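Local coordinates for outer membrane protein YopM (Yersinia pestis, PDB 1JL5) that probably acts as a secreted leucine-rich-repeat effector that alters host cell physiology and so promotes bacterial survival in host tissues, at residues Q72-E77 with H92-V97; P87-H92 with E105-P110; L113-V118 with L133-V138. All blocks are in the same frame, centred on the assembly; numbering follows the deposited sequence.

Contact 1: Q72-E77 with H92-V97; sequences QAHELE and HLESLV
Leu76 and Leu93 meet at about a right angle, and here the contact is tightest: Leu76 CB lies 3.3 Å from Leu93 CD1, closer than ordinary van der Waals distance. Leu93 CG is anti to the backbone N (chi1 -167°). Its CD1 also rests against the peptide between Glu75 and Leu76, 3.3 Å from Leu76 N. Leu96 runs beside Leu76, with its CD1 3.9 Å from Leu76 CD2, while Leu65 and Cys68 of the helix 58-71 add to the packing round Leu76.

Backbone bonds join the same strands. His74 O takes two donors, Glu94 N in its carbonyl plane and Ser95 N above it. Leu76 then bonds both ways: its N reaches Ser95 O at 2.7 Å, and its O receives Val97 N at 2.7 Å.

The other face of the strands is mixed but still close-packed at Ser95 and Val97. Ser95 OG donates to Glu75 OE1 (2.6 Å) on the anti side of the carboxylate, whose CD also rests on Val97 CG2. The exposed margin is looser: the Glu94 carboxylate lies over one face of the His74 imidazole, with OE2 3.2 Å from CD2 but in poor geometry for a bond to NE2. Short parallel strands of successive repeats, in register and with leucines packed together on one face, are typical of the leucine-rich-repeat solenoid.

Contact 2: P87-H92 with E105-P110; sequences PELPPH and ELPELP
Leu89 and Pro107 meet on the back of the leucine-rich-repeat solenoid, where consecutive repeats lay extended, proline-rich segments side by side in place of helices. Most of the backbone angles in 88-90 and 107-110 fall in the polyproline II region, and the two segments run nearly parallel, 6° apart in direction. No direct hydrogen bond joins them; apolar packing and a bridging water do.

Leu89 is the centre of the contact. Its side chain crosses that of Pro107 at about a right angle, its CG (anti to the carbonyl carbon, chi1 -57°) a tight 3.4 Å from Pro107 CG. Beyond this, Leu89 CD1 sits between two proline rings: it touches Pro107 CG on one side, and Pro110 CD lies 3.8 Å away across from it. Leu109, which runs alongside Leu89, closes the cluster with its CD2 at 3.5 Å from Leu89 CD1.

At both ends a proline ring meets backbone carbonyls of the preceding repeat. Pro107 CB lies 3.3 Å from Pro87 O, and Pro110 CB lies 3.4 Å from Pro91 O. Helix 36-48 packs on segment 87-92, with Trp43 NE1 bonded to Glu88 O; Lys34, just before that helix, forms a salt bridge with Glu88 OE1.

A water bridges the two backbones, accepting from Leu89 N at 2.8 Å and donating to Glu108 O at 2.6 Å.

Contact 3: L113-V118 with L133-V138; sequences LKSLLV and LEYLGV
Leu116 and Leu136 point the same way from neighbouring parallel strands of the leucine-rich-repeat solenoid, and their contact repeats from one turn to the next. The apolar interactions fill the interior: Leu116 CD2 lies 3.8 Å from Leu136 CD1, Leu133 CD1 comes up to Leu116 CB, and Val118 CG2 meets Val138 CG1 at 3.6 Å.

Backbone bonds hold the strands in register. Leu116 N points almost straight at Tyr135 O (2.7 Å, 176° at the hydrogen), Tyr135 N goes to Lys114 O, and Val118 N to Gly137 O. Beyond the strands, Asn141 ND2 bonds to the carbonyls of both Val118 and Val138, tying the two turns together.

An aromatic contact marks the opposite face. Tyr135 CG is anti to its backbone N (chi1 -171°); the ring it carries has Gly137 CA at its edge and Leu117 CD1 over its face, 3.7 Å from the centroid in a CH-pi contact.

The charged pair lies at the margin. Lys114 and Glu134 run side by side, but NZ and OE2 stay 4.3 Å apart, too far for a salt bridge; a water accepts from Lys114 NZ at 3.0 Å and donates to Glu134 OE2 at 2.6 Å.

In the fold
Contacts 1 and 3 follow one another along the chain and across the row of parallel strands, their centres about 10 Å apart, and strands 95-97 and 115-117 join them directly, with Leu96 O 2.6 Å from Leu117 N in a probable hydrogen bond. Contact 2 lies behind both, its centre about 10 Å from that of contact 1 and about 12 Å from that of contact 3. The leucines link front to back: Leu89 CD1 is 3.6 Å from Leu96 CD2, and Leu109 CD1 is 3.5 Å from Leu116 CD2. All three contacts are away from the annotated calcium sites, although a bound calcium ion lies about 13 Å from the Val138 side chain.

Contact 1: Q72-E77 with H92-V97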
# COMPACT_ATOMS: atom_id res chain seq x y z
N GLN A 72 -12.79 8.85 -47.31
CA GLN A 72 -11.75 9.81 -47.67
C GLN A 72 -11.45 10.59 -46.40
O GLN A 72 -11.03 11.74 -46.44
CB GLN A 72 -12.25 10.75 -48.77
CG GLN A 72 -12.71 10.04 -50.03
CD GLN A 72 -13.88 10.74 -50.70
OE1 GLN A 72 -13.78 11.89 -51.12
NE2 GLN A 72 -15.01 10.05 -50.78
N ALA A 73 -11.69 9.94 -45.27
CA ALA A 73 -11.49 10.53 -43.96
C ALA A 73 -10.08 11.04 -43.72
O ALA A 73 -9.10 10.46 -44.20
CB ALA A 73 -11.87 9.52 -42.88
N HIS A 74 -9.98 12.13 -42.98
CA HIS A 74 -8.70 12.74 -42.66
C HIS A 74 -7.91 11.84 -41.73
O HIS A 74 -6.70 11.70 -41.86
CB HIS A 74 -8.92 14.08 -41.96
CG HIS A 74 -9.42 15.17 -42.86
ND1 HIS A 74 -9.96 16.34 -42.38
CD2 HIS A 74 -9.43 15.27 -44.21
CE1 HIS A 74 -10.29 17.12 -43.40
NE2 HIS A 74 -9.98 16.49 -44.52
N GLU A 75 -8.62 11.22 -40.80
CA GLU A 75 -7.97 10.36 -39.82
C GLU A 75 -8.27 8.89 -39.93
O GLU A 75 -9.36 8.48 -40.32
CB GLU A 75 -8.33 10.84 -38.41
CG GLU A 75 -7.76 9.98 -37.29
CD GLU A 75 -7.92 10.63 -35.93
OE1 GLU A 75 -7.22 11.63 -35.67
OE2 GLU A 75 -8.75 10.15 -35.13
N LEU A 76 -7.27 8.10 -39.59
CA LEU A 76 -7.37 6.65 -39.58
C LEU A 76 -6.99 6.29 -38.15
O LEU A 76 -5.90 6.62 -37.70
CB LEU A 76 -6.37 6.03 -40.55
CG LEU A 76 -6.17 4.53 -40.36
CD1 LEU A 76 -7.49 3.80 -40.56
CD2 LEU A 76 -5.12 4.04 -41.35
N GLU A 77 -7.90 5.65 -37.44
CA GLU A 77 -7.64 5.28 -36.06
C GLU A 77 -7.63 3.77 -35.91
O GLU A 77 -8.66 3.11 -36.02
CB GLU A 77 -8.70 5.93 -35.16
CG GLU A 77 -8.44 5.74 -33.67
CD GLU A 77 -9.11 4.49 -33.13
OE1 GLU A 77 -10.36 4.47 -33.09
OE2 GLU A 77 -8.39 3.55 -32.76
N HIS A 92 -4.55 9.99 -48.71
CA HIS A 92 -4.55 11.36 -48.22
C HIS A 92 -4.81 11.48 -46.74
O HIS A 92 -5.40 12.46 -46.27
CB HIS A 92 -5.55 12.19 -49.03
CG HIS A 92 -5.35 12.06 -50.51
ND1 HIS A 92 -6.02 11.14 -51.28
CD2 HIS A 92 -4.47 12.68 -51.34
CE1 HIS A 92 -5.57 11.19 -52.52
NE2 HIS A 92 -4.62 12.11 -52.58
N LEU A 93 -4.35 10.48 -46.01
CA LEU A 93 -4.52 10.46 -44.58
C LEU A 93 -3.80 11.67 -44.01
O LEU A 93 -2.66 11.96 -44.36
CB LEU A 93 -3.93 9.18 -43.99
CG LEU A 93 -4.32 8.89 -42.55
CD1 LEU A 93 -5.82 8.71 -42.46
CD2 LEU A 93 -3.59 7.64 -42.07
N GLU A 94 -4.49 12.40 -43.14
CA GLU A 94 -3.90 13.56 -42.52
C GLU A 94 -3.54 13.21 -41.09
O GLU A 94 -2.61 13.75 -40.51
CB GLU A 94 -4.88 14.73 -42.56
CG GLU A 94 -4.87 15.45 -43.90
CD GLU A 94 -5.91 16.54 -43.98
OE1 GLU A 94 -6.02 17.32 -43.01
OE2 GLU A 94 -6.60 16.62 -45.01
N SER A 95 -4.29 12.27 -40.53
CA SER A 95 -4.06 11.84 -39.17
C SER A 95 -4.02 10.32 -39.04
O SER A 95 -5.01 9.64 -39.32
CB SER A 95 -5.14 12.40 -38.25
OG SER A 95 -4.97 11.93 -36.92
N LEU A 96 -2.87 9.81 -38.62
CA LEU A 96 -2.73 8.38 -38.41
C LEU A 96 -2.69 8.14 -36.91
O LEU A 96 -1.75 8.54 -36.23
CB LEU A 96 -1.44 7.85 -39.02
CG LEU A 96 -1.15 6.40 -38.61
CD1 LEU A 96 -2.30 5.50 -39.06
CD2 LEU A 96 0.16 5.94 -39.21
N VAL A 97 -3.73 7.49 -36.40
CA VAL A 97 -3.79 7.16 -35.00
C VAL A 97 -3.71 5.65 -34.93
O VAL A 97 -4.69 4.95 -35.21
CB VAL A 97 -5.11 7.65 -34.36
CG1 VAL A 97 -5.10 7.35 -32.87
CG2 VAL A 97 -5.28 9.14 -34.60

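Contact 2: P87-H92 with E105-P110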
# COMPACT_ATOMS: atom_id res chain seq x y z
N PRO A 87 -0.53 -1.66 -43.07
CA PRO A 87 -0.35 -1.81 -44.51
C PRO A 87 -0.26 -0.39 -45.04
O PRO A 87 -0.25 0.56 -44.26
CB PRO A 87 -1.64 -2.50 -44.92
CG PRO A 87 -2.64 -1.84 -44.03
CD PRO A 87 -1.94 -1.81 -42.69
N GLU A 88 -0.19 -0.25 -46.35
CA GLU A 88 -0.12 1.08 -46.93
C GLU A 88 -1.31 1.85 -46.39
O GLU A 88 -2.41 1.32 -46.31
CB GLU A 88 -0.20 0.99 -48.45
CG GLU A 88 0.19 2.28 -49.14
CD GLU A 88 0.05 2.17 -50.64
OE1 GLU A 88 0.40 1.10 -51.18
OE2 GLU A 88 -0.40 3.14 -51.28
N LEU A 89 -1.10 3.11 -46.04
CA LEU A 89 -2.16 3.93 -45.49
C LEU A 89 -3.02 4.59 -46.54
O LEU A 89 -2.59 4.77 -47.68
CB LEU A 89 -1.54 5.02 -44.61
CG LEU A 89 -0.65 4.52 -43.47
CD1 LEU A 89 0.08 5.70 -42.85
CD2 LEU A 89 -1.50 3.79 -42.44
N PRO A 90 -4.26 4.95 -46.19
CA PRO A 90 -5.09 5.61 -47.20
C PRO A 90 -4.22 6.76 -47.71
O PRO A 90 -3.52 7.41 -46.93
CB PRO A 90 -6.29 6.07 -46.39
CG PRO A 90 -6.47 4.92 -45.43
CD PRO A 90 -5.04 4.65 -44.98
N PRO A 91 -4.24 7.00 -49.03
CA PRO A 91 -3.46 8.04 -49.70
C PRO A 91 -3.42 9.46 -49.14
O PRO A 91 -2.35 10.08 -49.09
CB PRO A 91 -4.01 8.01 -51.13
CG PRO A 91 -5.43 7.59 -50.93
CD PRO A 91 -5.28 6.47 -49.93
N HIS A 92 -4.55 9.99 -48.71
CA HIS A 92 -4.55 11.36 -48.22
C HIS A 92 -4.81 11.48 -46.74
O HIS A 92 -5.40 12.46 -46.27
CB HIS A 92 -5.55 12.19 -49.03
CG HIS A 92 -5.35 12.06 -50.51
ND1 HIS A 92 -6.02 11.14 -51.28
CD2 HIS A 92 -4.47 12.68 -51.34
CE1 HIS A 92 -5.57 11.19 -52.52
NE2 HIS A 92 -4.62 12.11 -52.58
N GLU A 105 7.53 -0.88 -37.18
CA GLU A 105 7.83 -0.08 -38.36
C GLU A 105 6.54 0.63 -38.74
O GLU A 105 5.45 0.17 -38.39
CB GLU A 105 8.27 -1.00 -39.49
CG GLU A 105 9.33 -0.44 -40.41
CD GLU A 105 10.65 -0.23 -39.69
OE1 GLU A 105 10.73 0.70 -38.86
OE2 GLU A 105 11.60 -0.99 -39.95
N LEU A 106 6.65 1.75 -39.43
CA LEU A 106 5.47 2.46 -39.86
C LEU A 106 5.43 2.42 -41.38
O LEU A 106 6.47 2.49 -42.03
CB LEU A 106 5.49 3.91 -39.40
CG LEU A 106 5.21 4.19 -37.92
CD1 LEU A 106 5.27 5.69 -37.69
CD2 LEU A 106 3.85 3.64 -37.54
N PRO A 107 4.24 2.27 -41.96
CA PRO A 107 4.19 2.24 -43.42
C PRO A 107 4.57 3.65 -43.83
O PRO A 107 4.57 4.56 -43.00
CB PRO A 107 2.73 1.92 -43.70
CG PRO A 107 2.03 2.59 -42.55
CD PRO A 107 2.89 2.21 -41.38
N GLU A 108 4.89 3.84 -45.10
CA GLU A 108 5.24 5.17 -45.57
C GLU A 108 4.11 6.11 -45.19
O GLU A 108 2.93 5.78 -45.35
CB GLU A 108 5.43 5.18 -47.08
CG GLU A 108 5.82 6.54 -47.62
CD GLU A 108 5.96 6.53 -49.13
OE1 GLU A 108 6.78 5.74 -49.64
OE2 GLU A 108 5.25 7.31 -49.80
N LEU A 109 4.45 7.28 -44.67
CA LEU A 109 3.42 8.22 -44.27
C LEU A 109 3.12 9.21 -45.38
O LEU A 109 4.02 9.72 -46.04
CB LEU A 109 3.86 8.96 -43.00
CG LEU A 109 4.18 8.04 -41.82
CD1 LEU A 109 4.61 8.88 -40.62
CD2 LEU A 109 2.95 7.21 -41.47
N PRO A 110 1.82 9.47 -45.62
CA PRO A 110 1.40 10.40 -46.67
C PRO A 110 1.99 11.78 -46.45
O PRO A 110 2.21 12.20 -45.31
CB PRO A 110 -0.12 10.41 -46.53
CG PRO A 110 -0.43 9.05 -45.97
CD PRO A 110 0.66 8.88 -44.94
O HOH W 1 1.52 3.95 -46.58

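Contact 3: L113-V118 with L133-V138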
# COMPACT_ATOMS: atom_id res chain seq x y z
N LEU A 113 0.03 13.81 -44.22
CA LEU A 113 -0.05 13.53 -42.79
C LEU A 113 0.29 14.74 -41.94
O LEU A 113 1.37 15.32 -42.06
CB LEU A 113 0.88 12.37 -42.41
CG LEU A 113 0.43 11.67 -41.13
CD1 LEU A 113 -0.89 10.96 -41.40
CD2 LEU A 113 1.48 10.69 -40.64
N LYS A 114 -0.65 15.13 -41.10
CA LYS A 114 -0.46 16.26 -40.21
C LYS A 114 -0.32 15.74 -38.79
O LYS A 114 0.33 16.34 -37.95
CB LYS A 114 -1.66 17.20 -40.28
CG LYS A 114 -1.78 17.96 -41.58
CD LYS A 114 -3.00 18.86 -41.55
CE LYS A 114 -3.07 19.76 -42.78
NZ LYS A 114 -4.30 20.59 -42.74
N SER A 115 -0.94 14.59 -38.54
CA SER A 115 -0.90 14.02 -37.21
C SER A 115 -0.54 12.54 -37.21
O SER A 115 -1.20 11.72 -37.86
CB SER A 115 -2.25 14.22 -36.53
OG SER A 115 -2.23 13.71 -35.22
N LEU A 116 0.52 12.21 -36.49
CA LEU A 116 0.98 10.83 -36.37
C LEU A 116 0.93 10.45 -34.90
O LEU A 116 1.75 10.91 -34.11
CB LEU A 116 2.40 10.68 -36.89
CG LEU A 116 3.01 9.30 -36.66
CD1 LEU A 116 2.18 8.25 -37.40
CD2 LEU A 116 4.45 9.28 -37.13
N LEU A 117 -0.04 9.62 -34.53
CA LEU A 117 -0.20 9.15 -33.16
C LEU A 117 -0.01 7.65 -33.13
O LEU A 117 -0.96 6.90 -33.33
CB LEU A 117 -1.58 9.48 -32.61
CG LEU A 117 -1.79 10.83 -31.92
CD1 LEU A 117 -1.66 11.95 -32.93
CD2 LEU A 117 -3.17 10.84 -31.27
N VAL A 118 1.21 7.22 -32.89
CA VAL A 118 1.52 5.81 -32.84
C VAL A 118 2.20 5.50 -31.52
O VAL A 118 3.14 4.72 -31.46
CB VAL A 118 2.42 5.41 -34.01
CG1 VAL A 118 1.64 5.52 -35.31
CG2 VAL A 118 3.64 6.31 -34.06
N LEU A 133 3.63 17.30 -40.93
CA LEU A 133 3.41 16.80 -39.59
C LEU A 133 3.29 17.91 -38.55
O LEU A 133 4.20 18.72 -38.37
CB LEU A 133 4.51 15.82 -39.17
CG LEU A 133 4.04 14.88 -38.06
CD1 LEU A 133 2.88 14.05 -38.60
CD2 LEU A 133 5.17 13.99 -37.59
N GLU A 134 2.14 17.94 -37.89
CA GLU A 134 1.86 18.92 -36.86
C GLU A 134 1.95 18.26 -35.50
O GLU A 134 2.38 18.86 -34.52
CB GLU A 134 0.45 19.48 -37.05
CG GLU A 134 0.32 20.44 -38.22
CD GLU A 134 -1.12 20.77 -38.51
OE1 GLU A 134 -1.98 20.57 -37.62
OE2 GLU A 134 -1.41 21.24 -39.64
N TYR A 135 1.55 17.00 -35.45
CA TYR A 135 1.56 16.24 -34.22
C TYR A 135 2.34 14.95 -34.39
O TYR A 135 2.01 14.11 -35.24
CB TYR A 135 0.13 15.94 -33.78
CG TYR A 135 -0.01 15.34 -32.40
CD1 TYR A 135 0.61 14.13 -32.07
CD2 TYR A 135 -0.77 15.97 -31.42
CE1 TYR A 135 0.47 13.56 -30.81
CE2 TYR A 135 -0.92 15.41 -30.15
CZ TYR A 135 -0.30 14.21 -29.86
OH TYR A 135 -0.44 13.66 -28.60
N LEU A 136 3.40 14.80 -33.61
CA LEU A 136 4.21 13.60 -33.65
C LEU A 136 4.04 12.88 -32.32
O LEU A 136 4.75 13.17 -31.35
CB LEU A 136 5.68 13.95 -33.86
CG LEU A 136 6.64 12.76 -33.86
CD1 LEU A 136 6.26 11.79 -34.97
CD2 LEU A 136 8.06 13.24 -34.03
N GLY A 137 3.08 11.97 -32.28
CA GLY A 137 2.83 11.21 -31.07
C GLY A 137 3.43 9.83 -31.20
O GLY A 137 2.83 8.94 -31.80
N VAL A 138 4.62 9.66 -30.64
CA VAL A 138 5.32 8.38 -30.70
C VAL A 138 5.79 7.96 -29.32
O VAL A 138 6.81 7.29 -29.17
CB VAL A 138 6.53 8.47 -31.63
CG1 VAL A 138 6.09 8.73 -33.06
CG2 VAL A 138 7.45 9.58 -31.15
O HOH W 2 -3.90 21.90 -40.12